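Local atomic coordinates of succinylglutamate desuccinylase (Vibrio parahaemolyticus, PDB entry 2BCO), a protein that probably hydrolyses N-succinylglutamate to succinate and glutamate, the last step of the succinyltransferase route of arginine breakdown, using one bound zinc ion. Residues I58-H63 / F93-P98; P69-D74 / A224-N229; R106-N111 / T124-I129; R149-L154 / S201-Y206. All coordinates share one frame; numbering follows the deposited sequence.

Contact 1: residues I58-H63 / F93-P98; sequences ISCGIH and FIIAHP. With ZN (zinc ion), chain C.
Strands 55-60 and 90-95 are parallel neighbours joined through helix 68-81, a beta-alpha-beta unit of the zinc-carboxypeptidase-like catalytic domain. Their short axes run 4.7 Å apart at 11°, and the register pairs Ile-58 with Phe-93, Ser-59 with Ile-94 and Cys-60 with Ile-95. Three backbone bonds hold it: Ile-94 N to Ile-58 O, Cys-60 N to Ile-94 O, and Ala-96 N to Cys-60 O, the last nearly along the C=O axis.

On the face of Ile-58, Cys-60, Phe-93 and Ile-95, helix 68-81 packs on Cys-60 and Phe-93, and helix 10-15 on Phe-93 and Ile-95. Ile-58 and Phe-93 lie side by side, the isoleucine CD1 bump resting obliquely against the ring's rim, 3.6 Å from Phe-93 CE2 and 3.8 Å from CZ. Further along, Cys-60 SG takes the crowded position between its backbone N and carbonyl carbon and rests 4.0 Å from Ile-95 CG1. On the other face Ser-59 CB meets Ile-94 CB at 3.9 Å, while Ser-59 OG turns to Asp-153 and His-151 of the next strand.

Past the strand ends, Gly-61, with no side chain and positive phi (75°), passes its backbone close to Ala-96. Ile-62 starts away from the partner, but its bent chain (chi2 -59°) brings the CD1 methyl back to fill the place beside the small Ala-96 CB, 3.8 Å away. The turn then delivers His-63 to the metal site that Glu-66 and His-155 complete; Asn-111 OD1 accepts from its other ring nitrogen, NE2, and His-63 ND1 lies 2.4 Å from the zinc ion.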
loop_
_atom_site.group_PDB
_atom_site.type_symbol
_atom_site.label_atom_id
_atom_site.label_comp_id
_atom_site.label_asym_id
_atom_site.label_seq_id
_atom_site.Cartn_x
_atom_site.Cartn_y
_atom_site.Cartn_z
ATOM N N ILE A 58 0.186 9.339 -2.042
ATOM C CA ILE A 58 0.578 8.197 -2.846
ATOM C C ILE A 58 2.005 7.861 -2.446
ATOM O O ILE A 58 2.946 8.519 -2.869
ATOM C CB ILE A 58 0.510 8.536 -4.352
ATOM C CG1 ILE A 58 -0.909 9.010 -4.711
ATOM C CG2 ILE A 58 0.888 7.310 -5.182
ATOM C CD1 ILE A 58 -1.010 9.697 -6.072
ATOM N N SER A 59 2.166 6.842 -1.612
ATOM C CA SER A 59 3.499 6.467 -1.175
ATOM C C SER A 59 3.987 5.170 -1.796
ATOM O O SER A 59 3.210 4.282 -2.144
ATOM C CB SER A 59 3.560 6.378 0.362
ATOM O OG SER A 59 2.651 5.426 0.885
ATOM N N CYS A 60 5.296 5.083 -1.953
ATOM C CA CYS A 60 5.908 3.894 -2.496
ATOM C C CYS A 60 7.256 3.742 -1.820
ATOM O O CYS A 60 7.760 4.684 -1.196
ATOM C CB CYS A 60 6.090 4.027 -4.009
ATOM S SG CYS A 60 7.143 5.374 -4.488
ATOM N N GLY A 61 7.834 2.554 -1.927
ATOM C CA GLY A 61 9.131 2.336 -1.330
ATOM C C GLY A 61 9.226 2.189 0.182
ATOM O O GLY A 61 10.319 2.343 0.715
ATOM N N ILE A 62 8.120 1.912 0.875
ATOM C CA ILE A 62 8.176 1.707 2.322
ATOM C C ILE A 62 9.217 0.599 2.513
ATOM O O ILE A 62 9.971 0.585 3.492
ATOM C CB ILE A 62 6.796 1.262 2.894
ATOM C CG1 ILE A 62 5.914 2.492 3.115
ATOM C CG2 ILE A 62 6.965 0.501 4.217
ATOM C CD1 ILE A 62 6.515 3.525 4.073
ATOM N N HIS A 63 9.235 -0.314 1.545
ATOM C CA HIS A 63 10.174 -1.429 1.473
ATOM C C HIS A 63 11.033 -1.061 0.259
ATOM O O HIS A 63 10.508 -0.867 -0.836
ATOM C CB HIS A 63 9.424 -2.747 1.244
ATOM C CG HIS A 63 8.684 -3.225 2.454
ATOM N ND1 HIS A 63 7.594 -4.064 2.383
ATOM C CD2 HIS A 63 8.894 -2.997 3.772
ATOM C CE1 HIS A 63 7.162 -4.330 3.602
ATOM N NE2 HIS A 63 7.934 -3.696 4.463
ATOM N N PHE A 93 3.280 12.824 -3.053
ATOM C CA PHE A 93 4.045 11.671 -3.520
ATOM C C PHE A 93 5.214 11.415 -2.601
ATOM O O PHE A 93 5.996 12.318 -2.278
ATOM C CB PHE A 93 4.558 11.875 -4.954
ATOM C CG PHE A 93 3.462 11.902 -5.996
ATOM C CD1 PHE A 93 2.807 13.084 -6.308
ATOM C CD2 PHE A 93 3.071 10.735 -6.642
ATOM C CE1 PHE A 93 1.770 13.108 -7.257
ATOM C CE2 PHE A 93 2.035 10.743 -7.593
ATOM C CZ PHE A 93 1.385 11.937 -7.897
ATOM N N ILE A 94 5.347 10.169 -2.186
ATOM C CA ILE A 94 6.407 9.835 -1.276
ATOM C C ILE A 94 7.221 8.636 -1.723
ATOM O O ILE A 94 6.673 7.613 -2.144
ATOM C CB ILE A 94 5.832 9.543 0.142
ATOM C CG1 ILE A 94 5.112 10.779 0.686
ATOM C CG2 ILE A 94 6.946 9.123 1.095
ATOM C CD1 ILE A 94 4.452 10.539 2.038
ATOM N N ILE A 95 8.536 8.789 -1.668
ATOM C CA ILE A 95 9.443 7.690 -1.950
ATOM C C ILE A 95 10.074 7.568 -0.568
ATOM O O ILE A 95 10.995 8.303 -0.230
ATOM C CB ILE A 95 10.540 8.046 -2.974
ATOM C CG1 ILE A 95 9.935 8.245 -4.360
ATOM C CG2 ILE A 95 11.584 6.930 -3.023
ATOM C CD1 ILE A 95 10.924 8.758 -5.371
ATOM N N ALA A 96 9.531 6.679 0.251
ATOM C CA ALA A 96 10.040 6.501 1.594
ATOM C C ALA A 96 11.260 5.602 1.542
ATOM O O ALA A 96 11.329 4.701 0.721
ATOM C CB ALA A 96 8.969 5.869 2.474
ATOM N N HIS A 97 12.240 5.862 2.390
ATOM C CA HIS A 97 13.423 4.997 2.447
ATOM C C HIS A 97 14.315 4.794 1.215
ATOM O O HIS A 97 14.636 3.660 0.855
ATOM C CB HIS A 97 12.993 3.625 2.937
ATOM C CG HIS A 97 13.918 3.040 3.939
ATOM N ND1 HIS A 97 15.144 3.604 4.234
ATOM C CD2 HIS A 97 13.805 1.957 4.745
ATOM C CE1 HIS A 97 15.736 2.900 5.173
ATOM N NE2 HIS A 97 14.942 1.891 5.504
ATOM N N PRO A 98 14.758 5.877 0.570
ATOM C CA PRO A 98 15.613 5.694 -0.604
ATOM C C PRO A 98 16.942 4.977 -0.303
ATOM O O PRO A 98 17.540 4.356 -1.182
ATOM C CB PRO A 98 15.817 7.122 -1.106
ATOM C CG PRO A 98 15.719 7.935 0.156
ATOM C CD PRO A 98 14.543 7.306 0.849
HETATM ZN ZN ZN C . 5.903 -4.120 0.725
HETATM O O HOH W 1 5.058 -6.537 0.784
#

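Contact 2: residues P69-D74 / A224-N229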
loop_
_atom_site.group_PDB
_atom_site.type_symbol
_atom_site.label_atom_id
_atom_site.label_comp_id
_atom_site.label_asym_id
_atom_site.label_seq_id
_atom_site.Cartn_x
_atom_site.Cartn_y
_atom_site.Cartn_z
ATOM N N PRO A 69 6.232 0.287 -8.410
ATOM C CA PRO A 69 5.397 1.466 -8.155
ATOM C C PRO A 69 6.203 2.765 -8.197
ATOM O O PRO A 69 5.681 3.819 -8.578
ATOM C CB PRO A 69 4.812 1.192 -6.768
ATOM C CG PRO A 69 4.790 -0.308 -6.701
ATOM C CD PRO A 69 6.134 -0.671 -7.298
HETATM N N MSE A 70 7.469 2.683 -7.797
HETATM C CA MSE A 70 8.341 3.849 -7.799
HETATM C C MSE A 70 8.489 4.334 -9.236
HETATM O O MSE A 70 8.472 5.538 -9.496
HETATM C CB MSE A 70 9.714 3.492 -7.214
HETATM C CG MSE A 70 9.652 2.818 -5.850
HETATM SE SE MSE A 70 11.391 2.474 -5.035
HETATM C CE MSE A 70 12.470 2.380 -6.647
ATOM N N GLU A 71 8.626 3.388 -10.167
ATOM C CA GLU A 71 8.762 3.718 -11.585
ATOM C C GLU A 71 7.473 4.358 -12.089
ATOM O O GLU A 71 7.520 5.335 -12.836
ATOM C CB GLU A 71 9.065 2.466 -12.427
ATOM C CG GLU A 71 10.374 1.749 -12.100
ATOM C CD GLU A 71 10.956 1.011 -13.319
ATOM O OE1 GLU A 71 11.170 -0.226 -13.250
ATOM O OE2 GLU A 71 11.193 1.683 -14.351
ATOM N N LEU A 72 6.324 3.810 -11.681
ATOM C CA LEU A 72 5.027 4.361 -12.101
ATOM C C LEU A 72 4.870 5.779 -11.572
ATOM O O LEU A 72 4.432 6.675 -12.294
ATOM C CB LEU A 72 3.863 3.500 -11.591
ATOM C CG LEU A 72 3.799 2.068 -12.129
ATOM C CD1 LEU A 72 2.504 1.414 -11.668
ATOM C CD2 LEU A 72 3.886 2.079 -13.674
ATOM N N VAL A 73 5.224 5.977 -10.307
ATOM C CA VAL A 73 5.140 7.297 -9.695
ATOM C C VAL A 73 6.079 8.240 -10.439
ATOM O O VAL A 73 5.730 9.377 -10.730
ATOM C CB VAL A 73 5.540 7.255 -8.190
ATOM C CG1 VAL A 73 5.712 8.672 -7.645
ATOM C CG2 VAL A 73 4.464 6.516 -7.390
ATOM N N ASP A 74 7.269 7.755 -10.768
ATOM C CA ASP A 74 8.240 8.582 -11.470
ATOM C C ASP A 74 7.738 9.088 -12.823
ATOM O O ASP A 74 8.016 10.225 -13.204
ATOM C CB ASP A 74 9.540 7.813 -11.669
ATOM C CG ASP A 74 10.619 8.663 -12.289
ATOM O OD1 ASP A 74 11.069 9.625 -11.634
ATOM O OD2 ASP A 74 11.009 8.368 -13.439
ATOM N N ALA A 224 11.585 -6.496 -8.179
ATOM C CA ALA A 224 12.573 -6.605 -9.245
ATOM C C ALA A 224 13.300 -5.281 -9.279
ATOM O O ALA A 224 12.804 -4.287 -8.748
ATOM C CB ALA A 224 11.894 -6.885 -10.595
ATOM N N ARG A 225 14.474 -5.255 -9.898
ATOM C CA ARG A 225 15.243 -4.021 -9.964
ATOM C C ARG A 225 14.545 -2.999 -10.849
ATOM O O ARG A 225 13.662 -3.334 -11.639
ATOM C CB ARG A 225 16.647 -4.288 -10.516
ATOM C CG ARG A 225 17.366 -5.467 -9.870
ATOM C CD ARG A 225 18.781 -5.654 -10.417
ATOM N NE ARG A 225 19.443 -6.787 -9.786
ATOM C CZ ARG A 225 19.315 -8.051 -10.180
ATOM N NH1 ARG A 225 18.559 -8.366 -11.228
ATOM N NH2 ARG A 225 19.910 -9.010 -9.494
ATOM N N ILE A 226 14.940 -1.743 -10.691
ATOM C CA ILE A 226 14.407 -0.662 -11.489
ATOM C C ILE A 226 14.820 -0.902 -12.957
ATOM O O ILE A 226 15.974 -1.254 -13.237
ATOM C CB ILE A 226 14.977 0.687 -10.991
ATOM C CG1 ILE A 226 14.438 0.980 -9.586
ATOM C CG2 ILE A 226 14.648 1.790 -11.973
ATOM C CD1 ILE A 226 14.922 2.299 -8.963
ATOM N N GLY A 227 13.871 -0.714 -13.873
ATOM C CA GLY A 227 14.130 -0.916 -15.285
ATOM C C GLY A 227 14.037 -2.384 -15.659
ATOM O O GLY A 227 14.254 -2.761 -16.814
ATOM N N GLU A 228 13.715 -3.219 -14.676
ATOM C CA GLU A 228 13.612 -4.651 -14.907
ATOM C C GLU A 228 12.279 -5.217 -14.407
ATOM O O GLU A 228 12.166 -6.414 -14.145
ATOM C CB GLU A 228 14.798 -5.372 -14.232
ATOM C CG GLU A 228 16.168 -4.981 -14.808
ATOM C CD GLU A 228 17.352 -5.675 -14.130
ATOM O OE1 GLU A 228 17.159 -6.675 -13.400
ATOM O OE2 GLU A 228 18.495 -5.220 -14.347
ATOM N N ASN A 229 11.272 -4.355 -14.287
ATOM C CA ASN A 229 9.951 -4.785 -13.826
ATOM C C ASN A 229 9.012 -5.164 -14.971
ATOM O O ASN A 229 9.204 -4.758 -16.118
ATOM C CB ASN A 229 9.285 -3.681 -12.989
ATOM C CG ASN A 229 9.861 -3.581 -11.586
ATOM O OD1 ASN A 229 9.810 -4.538 -10.814
ATOM N ND2 ASN A 229 10.409 -2.424 -11.254
#
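Glu-71, on the outward side of helix 68-81, reaches into the type II turn Arg-225 to Glu-228 that follows strand 214-220. Its CG stands anti to the carbonyl carbon (chi1 -62°) and the chain beyond is extended, so the carboxylate reaches the turn. There OE1 alone does the gripping. Gly-227 N donates to Glu-71 OE1 over 2.8 Å, almost straight at 167°, from above the carboxylate plane. Asn-229 ND2 donates at 3.1 Å to the anti lone pair of Glu-71 OE1, with the acceptor close to the amide plane; this amide nitrogen is also bonded to Thr-67 OG1.

One residue earlier on the helix, selenomethionine 70 (Met-70) is straight through chi2 (-176°) and bends at chi3, which swings its CE methyl crosswise onto the tip of Ile-226, 3.4 Å from CD1. Leu-11 of helix 10-15 touches both of these side chains. Ile-226 CG2, anti to the backbone N, meanwhile lies beside Glu-71 CD at 4.0 Å.

Within the turn Glu-228 OE1 receives Arg-225 NH1 in the guanidinium plane, 3.1 Å apart, closing a salt bridge. Two N-H donors converging on one oxygen would be expected to favour an ionised Glu-71, tying this surface turn to the helix.

Contact 3: residues R106-N111 / T124-I129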
loop_
_atom_site.group_PDB
_atom_site.type_symbol
_atom_site.label_atom_id
_atom_site.label_comp_id
_atom_site.label_asym_id
_atom_site.label_seq_id
_atom_site.Cartn_x
_atom_site.Cartn_y
_atom_site.Cartn_z
ATOM N N ARG A 106 14.838 -5.010 1.544
ATOM C CA ARG A 106 13.514 -4.703 2.056
ATOM C C ARG A 106 13.630 -3.548 3.044
ATOM O O ARG A 106 12.845 -2.590 3.010
ATOM C CB ARG A 106 12.927 -5.941 2.741
ATOM C CG ARG A 106 11.433 -5.886 2.895
ATOM C CD ARG A 106 10.855 -7.144 3.534
ATOM N NE ARG A 106 9.415 -7.191 3.303
ATOM C CZ ARG A 106 8.543 -7.820 4.081
ATOM N NH1 ARG A 106 8.956 -8.473 5.159
ATOM N NH2 ARG A 106 7.250 -7.787 3.785
ATOM N N PHE A 107 14.627 -3.648 3.912
ATOM C CA PHE A 107 14.894 -2.635 4.919
ATOM C C PHE A 107 16.368 -2.683 5.315
ATOM O O PHE A 107 17.117 -3.545 4.844
ATOM C CB PHE A 107 14.008 -2.871 6.139
ATOM C CG PHE A 107 14.150 -4.246 6.748
ATOM C CD1 PHE A 107 15.267 -4.580 7.511
ATOM C CD2 PHE A 107 13.148 -5.196 6.585
ATOM C CE1 PHE A 107 15.381 -5.847 8.114
ATOM C CE2 PHE A 107 13.244 -6.464 7.180
ATOM C CZ PHE A 107 14.364 -6.789 7.947
ATOM N N LEU A 108 16.792 -1.756 6.167
ATOM C CA LEU A 108 18.181 -1.724 6.597
ATOM C C LEU A 108 18.305 -2.351 7.977
ATOM O O LEU A 108 19.060 -3.307 8.166
ATOM C CB LEU A 108 18.692 -0.289 6.613
ATOM C CG LEU A 108 18.640 0.405 5.245
ATOM C CD1 LEU A 108 19.174 1.817 5.385
ATOM C CD2 LEU A 108 19.464 -0.375 4.218
ATOM N N GLU A 109 17.562 -1.823 8.942
ATOM C CA GLU A 109 17.607 -2.385 10.275
ATOM C C GLU A 109 16.311 -3.114 10.629
ATOM O O GLU A 109 16.350 -4.247 11.095
ATOM C CB GLU A 109 17.938 -1.285 11.286
ATOM C CG GLU A 109 19.322 -0.695 11.043
ATOM C CD GLU A 109 19.667 0.473 11.952
ATOM O OE1 GLU A 109 20.800 0.988 11.823
ATOM O OE2 GLU A 109 18.821 0.877 12.782
ATOM N N GLU A 110 15.165 -2.488 10.378
ATOM C CA GLU A 110 13.886 -3.122 10.699
ATOM C C GLU A 110 12.794 -2.782 9.671
ATOM O O GLU A 110 12.833 -1.726 9.051
ATOM C CB GLU A 110 13.439 -2.676 12.090
ATOM C CG GLU A 110 12.689 -3.729 12.867
ATOM C CD GLU A 110 11.998 -3.158 14.087
ATOM O OE1 GLU A 110 12.610 -2.300 14.747
ATOM O OE2 GLU A 110 10.854 -3.569 14.387
ATOM N N ASN A 111 11.833 -3.685 9.499
ATOM C CA ASN A 111 10.720 -3.499 8.559
ATOM C C ASN A 111 10.008 -2.182 8.874
ATOM O O ASN A 111 9.354 -2.056 9.903
ATOM C CB ASN A 111 9.725 -4.658 8.699
ATOM C CG ASN A 111 8.591 -4.616 7.663
ATOM O OD1 ASN A 111 8.332 -3.599 7.022
ATOM N ND2 ASN A 111 7.908 -5.732 7.518
ATOM N N THR A 124 15.829 2.731 15.572
ATOM C CA THR A 124 16.370 2.192 14.315
ATOM C C THR A 124 16.280 3.262 13.239
ATOM O O THR A 124 15.587 4.256 13.417
ATOM C CB THR A 124 15.587 0.938 13.811
ATOM O OG1 THR A 124 14.225 1.292 13.513
ATOM C CG2 THR A 124 15.631 -0.177 14.853
ATOM N N LYS A 125 16.977 3.074 12.124
ATOM C CA LYS A 125 16.896 4.056 11.043
ATOM C C LYS A 125 15.436 4.166 10.600
ATOM O O LYS A 125 14.931 5.256 10.342
ATOM C CB LYS A 125 17.744 3.633 9.841
ATOM C CG LYS A 125 19.233 3.655 10.066
ATOM C CD LYS A 125 19.986 3.419 8.756
ATOM C CE LYS A 125 21.495 3.328 8.984
ATOM N NZ LYS A 125 22.022 4.526 9.698
ATOM N N GLU A 126 14.754 3.031 10.518
ATOM C CA GLU A 126 13.360 3.033 10.090
ATOM C C GLU A 126 12.403 3.710 11.086
ATOM O O GLU A 126 11.392 4.293 10.684
ATOM C CB GLU A 126 12.915 1.600 9.788
ATOM C CG GLU A 126 13.487 1.021 8.482
ATOM C CD GLU A 126 14.945 0.538 8.580
ATOM O OE1 GLU A 126 15.407 0.199 9.691
ATOM O OE2 GLU A 126 15.623 0.474 7.530
ATOM N N LEU A 127 12.730 3.659 12.377
ATOM C CA LEU A 127 11.871 4.280 13.381
ATOM C C LEU A 127 11.807 5.786 13.135
ATOM O O LEU A 127 10.723 6.383 13.099
ATOM C CB LEU A 127 12.402 4.018 14.799
ATOM C CG LEU A 127 11.374 3.758 15.915
ATOM C CD1 LEU A 127 11.952 4.212 17.259
ATOM C CD2 LEU A 127 10.081 4.496 15.644
ATOM N N ALA A 128 12.981 6.387 12.971
ATOM C CA ALA A 128 13.095 7.816 12.719
ATOM C C ALA A 128 12.359 8.191 11.437
ATOM O O ALA A 128 11.743 9.255 11.358
ATOM C CB ALA A 128 14.564 8.219 12.617
ATOM N N ILE A 129 12.431 7.315 10.436
ATOM C CA ILE A 129 11.756 7.547 9.167
ATOM C C ILE A 129 10.244 7.540 9.417
ATOM O O ILE A 129 9.535 8.463 9.027
ATOM C CB ILE A 129 12.080 6.432 8.127
ATOM C CG1 ILE A 129 13.588 6.337 7.891
ATOM C CG2 ILE A 129 11.367 6.725 6.817
ATOM C CD1 ILE A 129 14.205 7.592 7.346
HETATM O O HOH W 2 12.576 0.175 15.458
#
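Hydrogen bonding to carboxylates dominates this contact, in which the loop 106-111 folds over the first turn of helix 125-141. Glu-126 turns its chain at chi2 (78°) so that its carboxylate faces three successive backbone amides. Leu-108 N donates to Glu-126 OE2 at 2.9 Å, and Glu-110 N to Glu-126 OE1 at 2.8 Å, the straighter of these two at 163°. Between them Glu-109 N reaches Glu-126 OE1 at 3.0 Å and, weakly, OE2 as well. All three donors approach from above the carboxylate plane. His-97, at the N-cap of helix 98-102, is also hydrogen-bonded to OE2.

A second carboxylate runs the opposite way. Glu-109, extended beyond CG, puts OE2 over the N terminus of the helix, where Lys-125 N donates to Glu-109 OE2 at 2.9 Å. Thr-124 is the N-cap: its OG1 accepts from Leu-127 N at 3.0 Å. One water joins the two segments, donating to Glu-110 OE1 and accepting from Thr-124 OG1.

Nonpolar contact is slighter: Lys-125 CD approaches Leu-108 CD1 at 3.8 Å. As for charge, Glu-109 crosses Lys-125 at about a right angle, and its OE1 remains 4.3 Å from Lys-125 NZ, beyond a salt bridge.

The carboxylates, probably ionised, hold the loop's backbone amides and the start of the helix. With both oxygens of the buried Glu-126 meeting backbone N-H groups, its charged form is likely to be stabilised; the helix N terminus would likewise favour a negative Glu-109.

Contact 4: residues R149-L154 / S201-Y206; sequences RWHLDL and STFSWY
Strand 149-157, a parallel neighbour of strand 55-60 in the sheet of the zinc-carboxypeptidase-like domain, packs against the start of helix 203-211. The first residue to touch segment 201-206 is His-151. Its CG is anti to the backbone N (chi1 -175°), which carries the imidazole out to Phe-203, and the two rings make a T-shaped pair: centroids 4.5 Å apart, planes at 84°, the histidine edge directed at the phenylalanine face. His-151 CE1 stands over the ring centre, 3.5 Å from Phe-203 CD2. Both imidazole nitrogens have hydrogen-bond partners, ND1 with Ser-207 and NE2 with Ser-59 OG, which is shared with Asp-153 OD2; this would fix the rotation of the ring.

Two residues on, Asp-153 again faces the helix. Its carboxylate lies nearly perpendicular to the Phe-203 ring, with OD1 3.9 Å from Phe-203 CB and OD2 near the ring edge. OD1 also bonds to the zinc ligand His-155 at NE2, making Asp-153 a second-shell residue of the metal site.

Thr-202 is the helix N-cap, its OG1 accepting from Trp-205 N at 3.1 Å. The helix start also supplies Ser-204 N, which donates at 3.2 Å to water 3, and that water donates to Asp-153 OD1 at 2.6 Å.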
loop_
_atom_site.group_PDB
_atom_site.type_symbol
_atom_site.label_atom_id
_atom_site.label_comp_id
_atom_site.label_asym_id
_atom_site.label_seq_id
_atom_site.Cartn_x
_atom_site.Cartn_y
_atom_site.Cartn_z
ATOM N N ARG A 149 -10.018 12.574 2.110
ATOM C CA ARG A 149 -8.751 11.875 2.318
ATOM C C ARG A 149 -8.550 10.469 1.745
ATOM O O ARG A 149 -9.370 9.562 1.941
ATOM C CB ARG A 149 -8.444 11.865 3.808
ATOM C CG ARG A 149 -8.396 13.251 4.413
ATOM C CD ARG A 149 -8.420 13.173 5.919
ATOM N NE ARG A 149 -8.599 14.479 6.548
ATOM C CZ ARG A 149 -8.885 14.637 7.837
ATOM N NH1 ARG A 149 -9.023 13.568 8.613
ATOM N NH2 ARG A 149 -9.025 15.856 8.352
ATOM N N TRP A 150 -7.422 10.306 1.055
ATOM C CA TRP A 150 -7.035 9.037 0.441
ATOM C C TRP A 150 -5.567 8.745 0.719
ATOM O O TRP A 150 -4.742 9.650 0.763
ATOM C CB TRP A 150 -7.195 9.073 -1.084
ATOM C CG TRP A 150 -8.599 9.125 -1.599
ATOM C CD1 TRP A 150 -9.497 10.135 -1.438
ATOM C CD2 TRP A 150 -9.237 8.143 -2.430
ATOM N NE1 TRP A 150 -10.647 9.857 -2.136
ATOM C CE2 TRP A 150 -10.512 8.653 -2.762
ATOM C CE3 TRP A 150 -8.835 6.911 -2.961
ATOM C CZ2 TRP A 150 -11.414 7.939 -3.566
ATOM C CZ3 TRP A 150 -9.735 6.205 -3.768
ATOM C CH2 TRP A 150 -11.000 6.731 -4.076
ATOM N N HIS A 151 -5.247 7.473 0.899
ATOM C CA HIS A 151 -3.869 7.069 1.100
ATOM C C HIS A 151 -3.662 5.728 0.428
ATOM O O HIS A 151 -4.185 4.705 0.860
ATOM C CB HIS A 151 -3.498 6.954 2.580
ATOM C CG HIS A 151 -2.044 6.657 2.801
ATOM N ND1 HIS A 151 -1.474 6.587 4.053
ATOM C CD2 HIS A 151 -1.042 6.420 1.919
ATOM C CE1 HIS A 151 -0.184 6.318 3.934
ATOM N NE2 HIS A 151 0.104 6.212 2.650
ATOM N N LEU A 152 -2.900 5.754 -0.652
ATOM C CA LEU A 152 -2.588 4.557 -1.406
ATOM C C LEU A 152 -1.102 4.264 -1.215
ATOM O O LEU A 152 -0.244 4.976 -1.740
ATOM C CB LEU A 152 -2.906 4.777 -2.888
ATOM C CG LEU A 152 -4.354 4.684 -3.385
ATOM C CD1 LEU A 152 -5.329 5.274 -2.397
ATOM C CD2 LEU A 152 -4.458 5.415 -4.701
ATOM N N ASP A 153 -0.809 3.230 -0.433
ATOM C CA ASP A 153 0.568 2.816 -0.166
ATOM C C ASP A 153 0.922 1.684 -1.131
ATOM O O ASP A 153 0.401 0.574 -1.009
ATOM C CB ASP A 153 0.709 2.313 1.273
ATOM C CG ASP A 153 2.152 2.084 1.655
ATOM O OD1 ASP A 153 2.426 1.360 2.633
ATOM O OD2 ASP A 153 3.021 2.646 0.965
ATOM N N LEU A 154 1.832 1.957 -2.060
ATOM C CA LEU A 154 2.199 0.980 -3.091
ATOM C C LEU A 154 3.372 0.042 -2.798
ATOM O O LEU A 154 4.513 0.480 -2.611
ATOM C CB LEU A 154 2.445 1.729 -4.398
ATOM C CG LEU A 154 1.451 2.870 -4.654
ATOM C CD1 LEU A 154 1.733 3.507 -6.026
ATOM C CD2 LEU A 154 0.006 2.320 -4.591
ATOM N N SER A 201 0.094 -2.148 12.071
ATOM C CA SER A 201 1.192 -1.240 12.363
ATOM C C SER A 201 1.755 -0.673 11.073
ATOM O O SER A 201 2.855 -0.112 11.067
ATOM C CB SER A 201 2.303 -1.991 13.089
ATOM O OG SER A 201 2.833 -3.001 12.231
ATOM N N THR A 202 1.004 -0.819 9.982
ATOM C CA THR A 202 1.465 -0.332 8.687
ATOM C C THR A 202 1.197 1.144 8.472
ATOM O O THR A 202 0.463 1.778 9.223
ATOM C CB THR A 202 0.824 -1.112 7.530
ATOM O OG1 THR A 202 -0.597 -0.882 7.527
ATOM C CG2 THR A 202 1.130 -2.611 7.668
ATOM N N PHE A 203 1.806 1.674 7.424
ATOM C CA PHE A 203 1.672 3.076 7.071
ATOM C C PHE A 203 0.227 3.364 6.647
ATOM O O PHE A 203 -0.335 4.412 6.982
ATOM C CB PHE A 203 2.655 3.377 5.941
ATOM C CG PHE A 203 2.786 4.837 5.601
ATOM C CD1 PHE A 203 2.635 5.822 6.576
ATOM C CD2 PHE A 203 3.128 5.223 4.308
ATOM C CE1 PHE A 203 2.832 7.159 6.268
ATOM C CE2 PHE A 203 3.333 6.559 3.989
ATOM C CZ PHE A 203 3.179 7.532 4.972
ATOM N N SER A 204 -0.362 2.423 5.911
ATOM C CA SER A 204 -1.737 2.529 5.441
ATOM C C SER A 204 -2.708 2.536 6.625
ATOM O O SER A 204 -3.621 3.361 6.694
ATOM C CB SER A 204 -2.051 1.343 4.520
ATOM O OG SER A 204 -3.401 1.355 4.109
ATOM N N TRP A 205 -2.509 1.603 7.552
ATOM C CA TRP A 205 -3.356 1.516 8.735
ATOM C C TRP A 205 -3.277 2.810 9.542
ATOM O O TRP A 205 -4.281 3.276 10.068
ATOM C CB TRP A 205 -2.938 0.338 9.628
ATOM C CG TRP A 205 -3.500 0.425 11.037
ATOM C CD1 TRP A 205 -4.723 -0.007 11.460
ATOM C CD2 TRP A 205 -2.885 1.056 12.177
ATOM N NE1 TRP A 205 -4.908 0.316 12.783
ATOM C CE2 TRP A 205 -3.803 0.964 13.245
ATOM C CE3 TRP A 205 -1.654 1.683 12.392
ATOM C CZ2 TRP A 205 -3.522 1.493 14.522
ATOM C CZ3 TRP A 205 -1.377 2.207 13.664
ATOM C CH2 TRP A 205 -2.310 2.106 14.709
ATOM N N TYR A 206 -2.084 3.392 9.638
ATOM C CA TYR A 206 -1.911 4.626 10.400
ATOM C C TYR A 206 -2.782 5.777 9.885
ATOM O O TYR A 206 -3.330 6.549 10.671
ATOM C CB TYR A 206 -0.446 5.061 10.386
ATOM C CG TYR A 206 -0.178 6.305 11.193
ATOM C CD1 TYR A 206 0.060 6.230 12.561
ATOM C CD2 TYR A 206 -0.162 7.566 10.590
ATOM C CE1 TYR A 206 0.320 7.380 13.318
ATOM C CE2 TYR A 206 0.093 8.721 11.337
ATOM C CZ TYR A 206 0.333 8.617 12.699
ATOM O OH TYR A 206 0.612 9.736 13.447
HETATM O O HOH W 3 1.142 0.035 4.441
#

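In the fold
From the N terminus, strand 55-60 opens contact 1, and its loop closes at strand 90-95 after helix 68-81. Contact 2 starts on that helix, so the two cross; it closes only at the turn 224-229, and its loop encloses contacts 3 and 4. Contact 3 closes a short loop onto helix 125-141, which leads to strand 149-157, where contact 4 begins before closing at helix 203-211. Contacts 1 and 4 meet across neighbouring strands, through Ser-59 O and Leu-154 N at 2.7 Å. Arg-106 of contact 3 packs on His-63 of contact 1, and Pro-69 of contact 2 on Leu-154 of contact 4, whereas contacts 2 and 3 remain about 10 Å apart at their nearest atoms.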